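Side-chain contacts in CRISPR-associated protein, Cse2 family (Meiothermus ruber, PDB 3WA8), which probably binds a G-rich crRNA sequence and stabilises the R-loop as the CasB (Cse2) protein of a type I-E CRISPR system: residues Leu109-Ala114 against Tyr188-Lys193; Gln115-Arg120 against Lys124-Arg129. All blocks are in the same frame, centred on the assembly; numbering follows the deposited sequence.

Interaction 1: Leu109-Ala114 against Tyr188-Lys193; sequences LGHAIA and YRTVAK
His-111 and Thr-190 meet through a hydrogen bond at the partly exposed border of this helix pair, whereas on the buried side Ala-114 closes the gap by apolar contact alone. The bond joins His-111 ND1 to Thr-190 OG1 over 3.0 Å, with an angle of 148°, and either atom could be the donor. The hydroxyl lies at the edge of the imidazole, near the ring plane, and the two side chains run across each other at about a right angle. What carries the ring across is its first torsion: CG stands anti to the backbone N (chi1 171°), although the CB of His-111 does not itself aim at the other helix. Thr-190 OG1 has a second partner in its own helix, the carbonyl O of Ala-186, one turn back, so two bonds grip the hydroxyl.

The segments belong to helices 109-119 and 178-197 of this all-helical Cse2-family protein, and their local axes approach to 8.6 Å while crossing at -40°. At the tighter, buried part, Ala-114 turns its methyl toward the other helix, with CB 3.6 Å from Thr-190 CB and 3.7 Å from Thr-190 CG2. Val-191 approaches from beside it, its CG2 4.3 Å from Ala-114 CB, and Phe-187 also reaches Ala-114. The solvent side is looser: Arg-189 and Lys-193 are exposed and turn to helix 102-106, where Arg-106 touches both Lys-193 and the imidazole. A leucine in place of His-111 would probably leave Thr-190 OG1 with its intrahelical partner but without its mate across the helices. The methyl of Thr-190 lies beside Ala-114 CB, and Leu-118 touches Thr-190 from the next turn of helix 109-119.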
ATOM      1  N   LEU A 109      -3.739   5.026  -2.252  1.00 45.16           N
ATOM      2  CA  LEU A 109      -2.885   5.500  -1.179  1.00 43.70           C
ATOM      3  C   LEU A 109      -2.817   7.037  -1.148  1.00 45.06           C
ATOM      4  O   LEU A 109      -2.571   7.655  -0.088  1.00 45.62           O
ATOM      5  CB  LEU A 109      -1.492   4.894  -1.279  1.00 41.27           C
ATOM      6  CG  LEU A 109      -0.821   4.908   0.097  1.00 41.64           C
ATOM      7  CD1 LEU A 109      -1.510   3.882   0.995  1.00 42.81           C
ATOM      8  CD2 LEU A 109       0.700   4.687   0.044  1.00 38.36           C
ATOM      9  N   GLY A 110      -3.032   7.647  -2.312  1.00 45.21           N
ATOM     10  CA  GLY A 110      -3.133   9.089  -2.396  1.00 46.24           C
ATOM     11  C   GLY A 110      -4.161   9.578  -1.387  1.00 48.54           C
ATOM     12  O   GLY A 110      -3.895  10.497  -0.589  1.00 49.75           O
ATOM     13  N   HIS A 111      -5.335   8.952  -1.378  1.00 49.51           N
ATOM     14  CA  HIS A 111      -6.341   9.386  -0.414  1.00 52.29           C
ATOM     15  C   HIS A 111      -5.843   9.220   1.035  1.00 52.19           C
ATOM     16  O   HIS A 111      -6.045  10.121   1.864  1.00 54.84           O
ATOM     17  CB  HIS A 111      -7.693   8.723  -0.649  1.00 53.92           C
ATOM     18  CG  HIS A 111      -8.692   8.986   0.437  1.00 58.00           C
ATOM     19  ND1 HIS A 111      -9.499  10.101   0.455  1.00 62.43           N
ATOM     20  CD2 HIS A 111      -9.021   8.267   1.536  1.00 59.65           C
ATOM     21  CE1 HIS A 111     -10.284  10.057   1.515  1.00 65.22           C
ATOM     22  NE2 HIS A 111     -10.006   8.958   2.193  1.00 64.38           N
ATOM     23  N   ALA A 112      -5.180   8.096   1.334  1.00 49.48           N
ATOM     24  CA  ALA A 112      -4.707   7.859   2.703  1.00 49.60           C
ATOM     25  C   ALA A 112      -3.725   8.973   3.083  1.00 50.27           C
ATOM     26  O   ALA A 112      -3.823   9.549   4.181  1.00 52.72           O
ATOM     27  CB  ALA A 112      -4.084   6.487   2.857  1.00 46.05           C
ATOM     28  N   ILE A 113      -2.835   9.317   2.143  1.00 48.04           N
ATOM     29  CA  ILE A 113      -1.797  10.292   2.408  1.00 48.52           C
ATOM     30  C   ILE A 113      -2.392  11.687   2.639  1.00 52.21           C
ATOM     31  O   ILE A 113      -1.931  12.438   3.527  1.00 54.52           O
ATOM     32  CB  ILE A 113      -0.709  10.280   1.318  1.00 46.29           C
ATOM     33  CG1 ILE A 113       0.139   9.023   1.450  1.00 43.96           C
ATOM     34  CG2 ILE A 113       0.238  11.494   1.434  1.00 47.30           C
ATOM     35  CD1 ILE A 113       0.768   8.591   0.159  1.00 43.42           C
ATOM     36  N   ALA A 114      -3.423  12.026   1.869  1.00 52.77           N
ATOM     37  CA  ALA A 114      -4.061  13.317   2.042  1.00 56.37           C
ATOM     38  C   ALA A 114      -4.660  13.403   3.429  1.00 60.38           C
ATOM     39  O   ALA A 114      -4.580  14.443   4.086  1.00 64.41           O
ATOM     40  CB  ALA A 114      -5.115  13.527   1.013  1.00 57.07           C
ATOM     41  N   TYR A 188      -5.032  15.631  -4.189  1.00 59.80           N
ATOM     42  CA  TYR A 188      -5.507  17.002  -4.254  1.00 63.45           C
ATOM     43  C   TYR A 188      -7.015  17.104  -4.260  1.00 67.10           C
ATOM     44  O   TYR A 188      -7.575  18.092  -3.822  1.00 70.23           O
ATOM     45  CB  TYR A 188      -4.830  17.767  -5.386  1.00 63.47           C
ATOM     46  CG  TYR A 188      -3.374  18.035  -5.041  1.00 62.58           C
ATOM     47  CD1 TYR A 188      -3.042  18.993  -4.087  1.00 63.96           C
ATOM     48  CD2 TYR A 188      -2.334  17.296  -5.628  1.00 60.46           C
ATOM     49  CE1 TYR A 188      -1.727  19.238  -3.739  1.00 63.81           C
ATOM     50  CE2 TYR A 188      -0.995  17.536  -5.283  1.00 59.38           C
ATOM     51  CZ  TYR A 188      -0.707  18.512  -4.329  1.00 61.63           C
ATOM     52  OH  TYR A 188       0.589  18.786  -3.943  1.00 61.45           O
ATOM     53  N   ARG A 189      -7.671  16.038  -4.694  1.00 67.75           N
ATOM     54  CA  ARG A 189      -9.119  15.947  -4.640  1.00 72.21           C
ATOM     55  C   ARG A 189      -9.653  15.886  -3.199  1.00 74.14           C
ATOM     56  O   ARG A 189     -10.645  16.544  -2.877  1.00 78.89           O
ATOM     57  CB  ARG A 189      -9.582  14.730  -5.411  1.00 71.92           C
ATOM     58  CG  ARG A 189     -10.976  14.855  -5.906  1.00 79.31           C
ATOM     59  CD  ARG A 189     -11.324  13.724  -6.829  1.00 83.78           C
ATOM     60  NE  ARG A 189     -12.172  14.217  -7.901  1.00 91.32           N
ATOM     61  CZ  ARG A 189     -13.169  13.537  -8.452  1.00 96.50           C
ATOM     62  NH1 ARG A 189     -13.459  12.303  -8.030  1.00 95.25           N
ATOM     63  NH2 ARG A 189     -13.882  14.112  -9.427  1.00101.90           N
ATOM     64  N   THR A 190      -8.988  15.111  -2.344  1.00 71.29           N
ATOM     65  CA  THR A 190      -9.312  15.028  -0.927  1.00 73.22           C
ATOM     66  C   THR A 190      -9.094  16.344  -0.187  1.00 75.88           C
ATOM     67  O   THR A 190      -9.959  16.791   0.543  1.00 80.37           O
ATOM     68  CB  THR A 190      -8.456  13.963  -0.253  1.00 70.07           C
ATOM     69  OG1 THR A 190      -8.718  12.687  -0.843  1.00 69.12           O
ATOM     70  CG2 THR A 190      -8.753  13.886   1.218  1.00 72.88           C
ATOM     71  N   VAL A 191      -7.930  16.950  -0.361  1.00 74.51           N
ATOM     72  CA  VAL A 191      -7.621  18.251   0.242  1.00 77.93           C
ATOM     73  C   VAL A 191      -8.682  19.321  -0.104  1.00 83.32           C
ATOM     74  O   VAL A 191      -9.234  20.005   0.771  1.00 87.27           O
ATOM     75  CB  VAL A 191      -6.219  18.719  -0.202  1.00 75.10           C
ATOM     76  CG1 VAL A 191      -5.962  20.134   0.231  1.00 78.83           C
ATOM     77  CG2 VAL A 191      -5.165  17.813   0.357  1.00 70.61           C
ATOM     78  N   ALA A 192      -8.966  19.437  -1.393  1.00 84.13           N
ATOM     79  CA  ALA A 192      -9.991  20.338  -1.879  1.00 90.13           C
ATOM     80  C   ALA A 192     -11.318  20.051  -1.202  1.00 95.54           C
ATOM     81  O   ALA A 192     -12.024  20.966  -0.798  1.00100.53           O
ATOM     82  CB  ALA A 192     -10.134  20.200  -3.378  1.00 88.69           C
ATOM     83  N   LYS A 193     -11.643  18.769  -1.090  1.00 95.85           N
ATOM     84  CA  LYS A 193     -12.905  18.341  -0.522  1.00102.18           C
ATOM     85  C   LYS A 193     -13.056  18.884   0.892  1.00107.33           C
ATOM     86  O   LYS A 193     -14.132  19.338   1.265  1.00113.07           O
ATOM     87  CB  LYS A 193     -12.978  16.823  -0.529  1.00 99.45           C
ATOM     88  CG  LYS A 193     -14.300  16.240  -0.133  1.00105.94           C
ATOM     89  CD  LYS A 193     -15.219  16.026  -1.338  1.00111.71           C
ATOM     90  CE  LYS A 193     -16.232  14.897  -1.025  1.00116.47           C
ATOM     91  NZ  LYS A 193     -17.499  14.990  -1.822  1.00122.95           N
TER

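Interaction 2: Gln115-Arg120 against Lys124-Arg129; sequences QLYLAR and KSIEQR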
ATOM      1  N   GLN A 115      -5.249  12.302   3.885  1.00 60.56           N
ATOM      2  CA  GLN A 115      -5.877  12.263   5.198  1.00 64.34           C
ATOM      3  C   GLN A 115      -4.829  12.544   6.269  1.00 65.75           C
ATOM      4  O   GLN A 115      -5.096  13.263   7.244  1.00 70.53           O
ATOM      5  CB  GLN A 115      -6.553  10.911   5.432  1.00 63.71           C
ATOM      6  CG  GLN A 115      -7.911  10.803   4.807  1.00 65.01           C
ATOM      7  CD  GLN A 115      -8.514   9.434   4.948  1.00 64.45           C
ATOM      8  OE1 GLN A 115      -7.884   8.432   4.642  1.00 62.83           O
ATOM      9  NE2 GLN A 115      -9.759   9.385   5.377  1.00 69.44           N
ATOM     10  N   LEU A 116      -3.638  11.977   6.069  1.00 62.12           N
ATOM     11  CA  LEU A 116      -2.519  12.181   6.964  1.00 63.06           C
ATOM     12  C   LEU A 116      -2.090  13.651   6.907  1.00 66.14           C
ATOM     13  O   LEU A 116      -1.941  14.317   7.949  1.00 70.95           O
ATOM     14  CB  LEU A 116      -1.392  11.256   6.563  1.00 58.44           C
ATOM     15  CG  LEU A 116      -0.029  11.598   7.113  1.00 59.30           C
ATOM     16  CD1 LEU A 116       0.017  11.321   8.608  1.00 62.57           C
ATOM     17  CD2 LEU A 116       1.000  10.812   6.380  1.00 53.71           C
ATOM     18  N   TYR A 117      -1.935  14.161   5.690  1.00 63.69           N
ATOM     19  CA  TYR A 117      -1.611  15.555   5.465  1.00 65.88           C
ATOM     20  C   TYR A 117      -2.528  16.482   6.249  1.00 71.70           C
ATOM     21  O   TYR A 117      -2.054  17.369   6.957  1.00 75.95           O
ATOM     22  CB  TYR A 117      -1.719  15.820   3.981  1.00 63.04           C
ATOM     23  CG  TYR A 117      -1.552  17.242   3.541  1.00 65.27           C
ATOM     24  CD1 TYR A 117      -0.338  17.892   3.674  1.00 66.47           C
ATOM     25  CD2 TYR A 117      -2.595  17.917   2.940  1.00 66.50           C
ATOM     26  CE1 TYR A 117      -0.174  19.187   3.244  1.00 68.70           C
ATOM     27  CE2 TYR A 117      -2.448  19.221   2.511  1.00 69.67           C
ATOM     28  CZ  TYR A 117      -1.231  19.852   2.661  1.00 70.15           C
ATOM     29  OH  TYR A 117      -1.068  21.146   2.232  1.00 71.65           O
ATOM     30  N   LEU A 118      -3.837  16.266   6.144  1.00 72.92           N
ATOM     31  CA  LEU A 118      -4.819  17.138   6.802  1.00 78.83           C
ATOM     32  C   LEU A 118      -4.809  16.970   8.313  1.00 83.64           C
ATOM     33  O   LEU A 118      -5.033  17.926   9.050  1.00 89.45           O
ATOM     34  CB  LEU A 118      -6.226  16.891   6.261  1.00 78.88           C
ATOM     35  CG  LEU A 118      -6.521  17.259   4.801  1.00 76.44           C
ATOM     36  CD1 LEU A 118      -7.574  16.338   4.230  1.00 75.06           C
ATOM     37  CD2 LEU A 118      -6.938  18.713   4.619  1.00 78.91           C
ATOM     38  N   ALA A 119      -4.546  15.752   8.770  1.00 82.11           N
ATOM     39  CA  ALA A 119      -4.417  15.469  10.198  1.00 86.89           C
ATOM     40  C   ALA A 119      -3.248  16.238  10.830  1.00 90.27           C
ATOM     41  O   ALA A 119      -3.288  16.560  12.012  1.00 96.59           O
ATOM     42  CB  ALA A 119      -4.268  13.961  10.439  1.00 83.10           C
ATOM     43  N   ARG A 120      -2.219  16.542  10.043  1.00 87.60           N
ATOM     44  CA  ARG A 120      -1.046  17.254  10.551  1.00 90.93           C
ATOM     45  C   ARG A 120      -0.999  18.706  10.114  1.00 94.13           C
ATOM     46  O   ARG A 120       0.076  19.215   9.784  1.00 93.98           O
ATOM     47  CB  ARG A 120       0.235  16.565  10.096  1.00 86.34           C
ATOM     48  CG  ARG A 120       0.575  15.307  10.841  1.00 85.32           C
ATOM     49  CD  ARG A 120       2.061  15.100  10.784  1.00 84.86           C
ATOM     50  NE  ARG A 120       2.379  13.687  10.874  1.00 83.70           N
ATOM     51  CZ  ARG A 120       2.478  13.011  12.017  1.00 88.06           C
ATOM     52  NH1 ARG A 120       2.297  13.647  13.181  1.00 95.08           N
ATOM     53  NH2 ARG A 120       2.765  11.703  11.994  1.00 83.34           N
ATOM     54  N   LYS A 124       3.444  20.872   5.127  1.00 84.88           N
ATOM     55  CA  LYS A 124       4.165  20.830   3.866  1.00 82.38           C
ATOM     56  C   LYS A 124       5.212  19.714   3.787  1.00 79.57           C
ATOM     57  O   LYS A 124       5.498  19.198   2.698  1.00 76.53           O
ATOM     58  CB  LYS A 124       4.690  22.207   3.453  1.00 86.00           C
ATOM     59  CG  LYS A 124       3.732  22.893   2.462  1.00 86.54           C
ATOM     60  CD  LYS A 124       3.985  24.398   2.360  1.00 93.68           C
ATOM     61  CE  LYS A 124       2.757  25.145   1.799  1.00 95.07           C
ATOM     62  NZ  LYS A 124       2.869  26.644   1.902  1.00 98.23           N
ATOM     63  N   SER A 125       5.739  19.286   4.925  1.00 81.13           N
ATOM     64  CA  SER A 125       6.661  18.181   4.871  1.00 78.73           C
ATOM     65  C   SER A 125       5.965  16.876   4.427  1.00 73.74           C
ATOM     66  O   SER A 125       6.584  16.044   3.765  1.00 71.23           O
ATOM     67  CB  SER A 125       7.438  18.027   6.177  1.00 82.35           C
ATOM     68  OG  SER A 125       6.649  17.397   7.158  1.00 83.42           O
ATOM     69  N   ILE A 126       4.687  16.679   4.755  1.00 72.88           N
ATOM     70  CA  ILE A 126       4.043  15.456   4.275  1.00 68.33           C
ATOM     71  C   ILE A 126       3.839  15.579   2.771  1.00 65.67           C
ATOM     72  O   ILE A 126       3.999  14.592   2.025  1.00 62.44           O
ATOM     73  CB  ILE A 126       2.720  15.076   5.027  1.00 69.12           C
ATOM     74  CG1 ILE A 126       3.012  14.205   6.258  1.00 70.28           C
ATOM     75  CG2 ILE A 126       1.781  14.245   4.132  1.00 65.30           C
ATOM     76  CD1 ILE A 126       3.306  14.983   7.517  1.00 77.72           C
ATOM     77  N   GLU A 127       3.516  16.792   2.318  1.00 67.02           N
ATOM     78  CA  GLU A 127       3.274  16.996   0.908  1.00 64.68           C
ATOM     79  C   GLU A 127       4.543  16.719   0.137  1.00 63.89           C
ATOM     80  O   GLU A 127       4.511  16.067  -0.909  1.00 61.59           O
ATOM     81  CB  GLU A 127       2.809  18.399   0.638  1.00 67.44           C
ATOM     82  CG  GLU A 127       2.255  18.588  -0.747  1.00 65.77           C
ATOM     83  CD  GLU A 127       1.772  19.987  -0.952  1.00 70.02           C
ATOM     84  OE1 GLU A 127       2.275  20.879  -0.237  1.00 74.89           O
ATOM     85  OE2 GLU A 127       0.892  20.201  -1.809  1.00 70.64           O
ATOM     86  N   GLN A 128       5.666  17.189   0.675  1.00 66.60           N
ATOM     87  CA  GLN A 128       6.963  16.966   0.044  1.00 67.17           C
ATOM     88  C   GLN A 128       7.372  15.502   0.035  1.00 63.76           C
ATOM     89  O   GLN A 128       7.738  14.956  -1.001  1.00 61.84           O
ATOM     90  CB  GLN A 128       8.029  17.841   0.684  1.00 71.82           C
ATOM     91  CG  GLN A 128       8.066  19.243   0.069  1.00 78.02           C
ATOM     92  CD  GLN A 128       8.831  20.198   0.944  1.00 88.71           C
ATOM     93  OE1 GLN A 128       9.629  19.765   1.795  1.00 93.95           O
ATOM     94  NE2 GLN A 128       8.600  21.504   0.764  1.00 93.18           N
ATOM     95  N   ARG A 129       7.259  14.860   1.188  1.00 63.60           N
ATOM     96  CA  ARG A 129       7.516  13.440   1.285  1.00 61.02           C
ATOM     97  C   ARG A 129       6.641  12.712   0.271  1.00 56.79           C
ATOM     98  O   ARG A 129       7.086  11.731  -0.337  1.00 55.29           O
ATOM     99  CB  ARG A 129       7.294  12.933   2.710  1.00 61.79           C
ATOM    100  CG  ARG A 129       7.521  11.438   2.869  1.00 62.28           C
ATOM    101  CD  ARG A 129       7.848  11.063   4.314  1.00 68.21           C
ATOM    102  NE  ARG A 129       9.284  10.999   4.560  1.00 72.21           N
ATOM    103  CZ  ARG A 129       9.843  11.221   5.741  1.00 78.68           C
ATOM    104  NH1 ARG A 129       9.088  11.542   6.784  1.00 82.33           N
ATOM    105  NH2 ARG A 129      11.164  11.148   5.884  1.00 82.78           N
TER
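Ile-126 packs against Leu-116 and Tyr-117 of the preceding helix and Arg-120 just beyond its end, and each of its branches has a different neighbour. Its CB points at segment 115-120 and divides there. The CG2 methyl sits anti to the backbone N and lies against the root of Tyr-117, 3.8 Å from Tyr-117 CB and nearly as close to its CA. The other branch leaves through CG1, which meets one methyl of Leu-116, with Leu-116 CD2 3.9 Å from Ile-126 CG1, the two side chains crossing at about a right angle. At the tip, CD1 rests on the aliphatic end of Arg-120, 3.5 Å from Arg-120 CD, and lies at the edge of the guanidinium group, near its plane, 3.7 Å from Arg-120 NE.

The two segments form a helical hairpin: helix 109-119 ends, a short turn follows, and helix 124-135 runs back at 159° with the local axes 9.1 Å apart. Arg-120 is the first residue to leave helical geometry, and its extended chain reaches from the turn to Ile-126 and on to Leu-151 of helix 141-154. At the return, Ser-123 OG is hydrogen-bonded to both Ile-126 N and Ser-125 OG.

On the other flank Tyr-117 stretches its ring alongside Glu-127, pointing the same way; in both residues CG is anti to the backbone N. Tyr-117 CE1 lies 4.0 Å from Glu-127 CB, an oblique approach to the ring, while Lys-124 N comes to the ring's edge. Ring and carboxylate planes differ by 39°, and the carboxylate spends OE2 on Tyr-188 OH rather than on the tyrosine beside it. The buried Tyr-117 ring also meets Phe-187, the two planes about 50° apart.

Overall arrangement
Both contacts use helix 109-119: interaction 1 takes its first half and interaction 2 its second, and their centres lie about 10 Å apart. They touch directly. Tyr-188 OH of interaction 1 is 2.6 Å from Glu-127 OE2 of interaction 2, a probable hydrogen bond, and Val-191 CG2 packs 3.6 Å from Tyr-117 CD2. Ile-113 CG2 also comes to 4.2 Å from Ile-126 CG2. Helices 124-135 and 178-197 thus both pack on helix 109-119 and also meet each other through the tyrosine-glutamate pair. A bound mercury ion lies about 13 Å from the side chain of His-111, too far to take part in that residue's contact.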